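Local coordinates for Alr3699 protein (PDB 4XSR) that belongs to the GT-B glycosyltransferases, with two Rossmann-like domains facing across a cleft, and holds uridine-5'-diphosphate-glucose in this model, at residues G220-I225 / T289-E294. Sequence-based numbering, arbitrary orientation.
Sequences GQHILI and TSTAPE. With UPG (uridine-5'-diphosphate-glucose), chain J.
Thr289 OG1 donates a hydrogen bond to Gly220 O over 2.6 Å, joining the loop after strand 285-287 to the N-cap residue of helix 221-228. The hydroxyl arrives from above the carbonyl plane, 72° out of it, while Ile223 N, in the first turn of the helix, binds the same oxygen at 3.1 Å from the opposite face. The torsion that sets OG1 between the backbone N and carbonyl carbon of Thr289 (chi1 66°) brings it to this oxygen; His211 NE2, at the end of strand 207-211, also bonds OG1. Gly220 has a positive phi (71°), and its CA lies 3.6 Å from Thr289 O in a nearly straight CA-H...O contact; the bare CA lets the backbones come close, with Gly220 CA 4.6 Å from Ser290 CA. Beside this polar core, Thr291 CG2 packs at 3.8 Å against Ile223 CG1 and approaches the His222 ring obliquely. Leu339 of helix 336-348 packs on Ile223, Leu224 and Thr289. Further along the loop, Ser290 OG donates to Glu294 OE1 over 2.6 Å, nearly along the carboxylate C-O axis, and His288 NE2 binds the same oxygen. The other oxygen, OE2, accepts a hydrogen bond from O3' of the glucose unit (2.5 Å, very short as modelled, its exact length doubtful) and forms a salt bridge with Lys219, whose NZ also bonds the ligand. The loop bonded at its start to the helix N-terminus thus carries Glu294 to the ligand, both carboxylate oxygens engaged, which should restrict the carboxylate's rotation and hold it toward O3'.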
# COMPACT_ATOMS: atom_id res chain seq x y z
N GLY B 220 -24.95 -16.05 14.76
CA GLY B 220 -25.64 -16.77 15.77
C GLY B 220 -26.74 -17.72 15.37
O GLY B 220 -27.68 -17.90 16.14
N GLN B 221 -26.62 -18.35 14.21
CA GLN B 221 -27.58 -19.36 13.80
C GLN B 221 -27.66 -20.47 14.84
O GLN B 221 -28.74 -21.03 15.10
CB GLN B 221 -27.24 -19.94 12.42
CG GLN B 221 -27.62 -19.06 11.23
CD GLN B 221 -26.59 -17.98 10.93
OE1 GLN B 221 -25.60 -17.84 11.65
NE2 GLN B 221 -26.79 -17.25 9.85
N HIS B 222 -26.53 -20.78 15.47
CA HIS B 222 -26.50 -21.85 16.47
C HIS B 222 -27.35 -21.57 17.73
O HIS B 222 -27.78 -22.50 18.41
CB HIS B 222 -25.06 -22.21 16.87
CG HIS B 222 -24.28 -21.07 17.43
ND1 HIS B 222 -23.86 -20.00 16.65
CD2 HIS B 222 -23.82 -20.83 18.68
CE1 HIS B 222 -23.20 -19.14 17.41
NE2 HIS B 222 -23.16 -19.63 18.64
N ILE B 223 -27.59 -20.30 18.02
CA ILE B 223 -28.46 -19.92 19.13
C ILE B 223 -29.91 -20.27 18.77
O ILE B 223 -30.65 -20.82 19.58
CB ILE B 223 -28.34 -18.41 19.46
CG1 ILE B 223 -26.88 -18.01 19.75
CG2 ILE B 223 -29.22 -18.02 20.65
CD1 ILE B 223 -26.18 -18.94 20.73
N LEU B 224 -30.34 -19.93 17.56
CA LEU B 224 -31.68 -20.27 17.15
C LEU B 224 -31.87 -21.78 17.20
O LEU B 224 -32.91 -22.26 17.61
CB LEU B 224 -31.98 -19.76 15.76
CG LEU B 224 -33.34 -20.22 15.25
CD1 LEU B 224 -34.43 -19.86 16.26
CD2 LEU B 224 -33.69 -19.60 13.91
N ILE B 225 -30.87 -22.54 16.79
CA ILE B 225 -31.02 -24.00 16.76
C ILE B 225 -31.15 -24.54 18.17
O ILE B 225 -31.98 -25.40 18.43
CB ILE B 225 -29.86 -24.67 15.97
CG1 ILE B 225 -30.09 -24.48 14.48
CG2 ILE B 225 -29.74 -26.16 16.28
CD1 ILE B 225 -28.85 -24.72 13.66
N THR B 289 -30.18 -13.05 15.73
CA THR B 289 -29.59 -13.69 16.90
C THR B 289 -28.07 -13.51 17.03
O THR B 289 -27.42 -14.31 17.70
CB THR B 289 -29.88 -15.21 16.90
OG1 THR B 289 -29.21 -15.85 15.79
CG2 THR B 289 -31.39 -15.44 16.82
N SER B 290 -27.52 -12.47 16.40
CA SER B 290 -26.08 -12.23 16.42
C SER B 290 -25.52 -12.24 17.84
O SER B 290 -26.09 -11.62 18.72
CB SER B 290 -25.73 -10.90 15.75
OG SER B 290 -26.25 -10.81 14.44
N THR B 291 -24.42 -12.95 18.04
CA THR B 291 -23.76 -13.03 19.34
C THR B 291 -22.71 -11.94 19.53
O THR B 291 -22.08 -11.93 20.57
CB THR B 291 -23.05 -14.37 19.53
OG1 THR B 291 -22.16 -14.59 18.44
CG2 THR B 291 -24.07 -15.49 19.60
N ALA B 292 -22.51 -11.05 18.54
CA ALA B 292 -21.66 -9.87 18.73
C ALA B 292 -22.46 -8.73 18.25
O ALA B 292 -23.32 -8.92 17.39
CB ALA B 292 -20.37 -9.96 17.93
N PRO B 293 -22.18 -7.53 18.76
CA PRO B 293 -23.13 -6.47 18.44
C PRO B 293 -23.35 -6.22 16.97
O PRO B 293 -22.42 -6.07 16.21
CB PRO B 293 -22.50 -5.23 19.12
CG PRO B 293 -21.77 -5.79 20.28
CD PRO B 293 -21.23 -7.12 19.80
N GLU B 294 -24.60 -6.08 16.58
CA GLU B 294 -24.97 -5.83 15.20
C GLU B 294 -24.87 -4.33 14.88
O GLU B 294 -25.43 -3.49 15.58
CB GLU B 294 -26.39 -6.33 14.93
CG GLU B 294 -26.83 -6.30 13.46
CD GLU B 294 -26.12 -7.39 12.67
OE1 GLU B 294 -26.12 -8.56 13.16
OE2 GLU B 294 -25.52 -7.07 11.62
N1 UPG J . -29.95 -11.50 2.32
C2 UPG J . -30.21 -11.99 1.03
N3 UPG J . -30.21 -13.30 0.83
C4 UPG J . -29.98 -14.16 1.82
C5 UPG J . -29.75 -13.69 3.12
C6 UPG J . -29.72 -12.34 3.34
O2 UPG J . -30.43 -11.22 0.05
O4 UPG J . -29.99 -15.40 1.58
C1C UPG J . -29.93 -10.06 2.58
C2C UPG J . -30.93 -9.61 3.63
O2C UPG J . -32.23 -9.41 3.03
C3C UPG J . -30.23 -8.36 4.13
C4C UPG J . -28.72 -8.65 4.00
O4C UPG J . -28.64 -9.76 3.12
O3C UPG J . -30.58 -7.27 3.27
C5C UPG J . -27.98 -9.03 5.29
O5C UPG J . -27.93 -7.82 6.04
PA UPG J . -27.11 -7.65 7.38
O1A UPG J . -27.57 -6.36 7.99
O2A UPG J . -27.01 -8.91 8.16
O3A UPG J . -25.67 -7.26 6.65
PB UPG J . -24.14 -7.60 7.09
O1B UPG J . -23.68 -8.53 6.03
O2B UPG J . -23.97 -8.07 8.48
O3B UPG J . -23.55 -6.12 6.75
C1' UPG J . -23.08 -5.02 7.54
C2' UPG J . -23.41 -4.98 9.02
C3' UPG J . -24.94 -4.92 9.28
C4' UPG J . -25.53 -3.71 8.55
C5' UPG J . -25.02 -3.70 7.11
C6' UPG J . -25.48 -2.52 6.31
O2' UPG J . -22.70 -6.01 9.70
O3' UPG J . -25.15 -4.79 10.70
O4' UPG J . -26.97 -3.74 8.48
O5' UPG J . -23.60 -3.77 7.05
O6' UPG J . -25.21 -1.31 6.98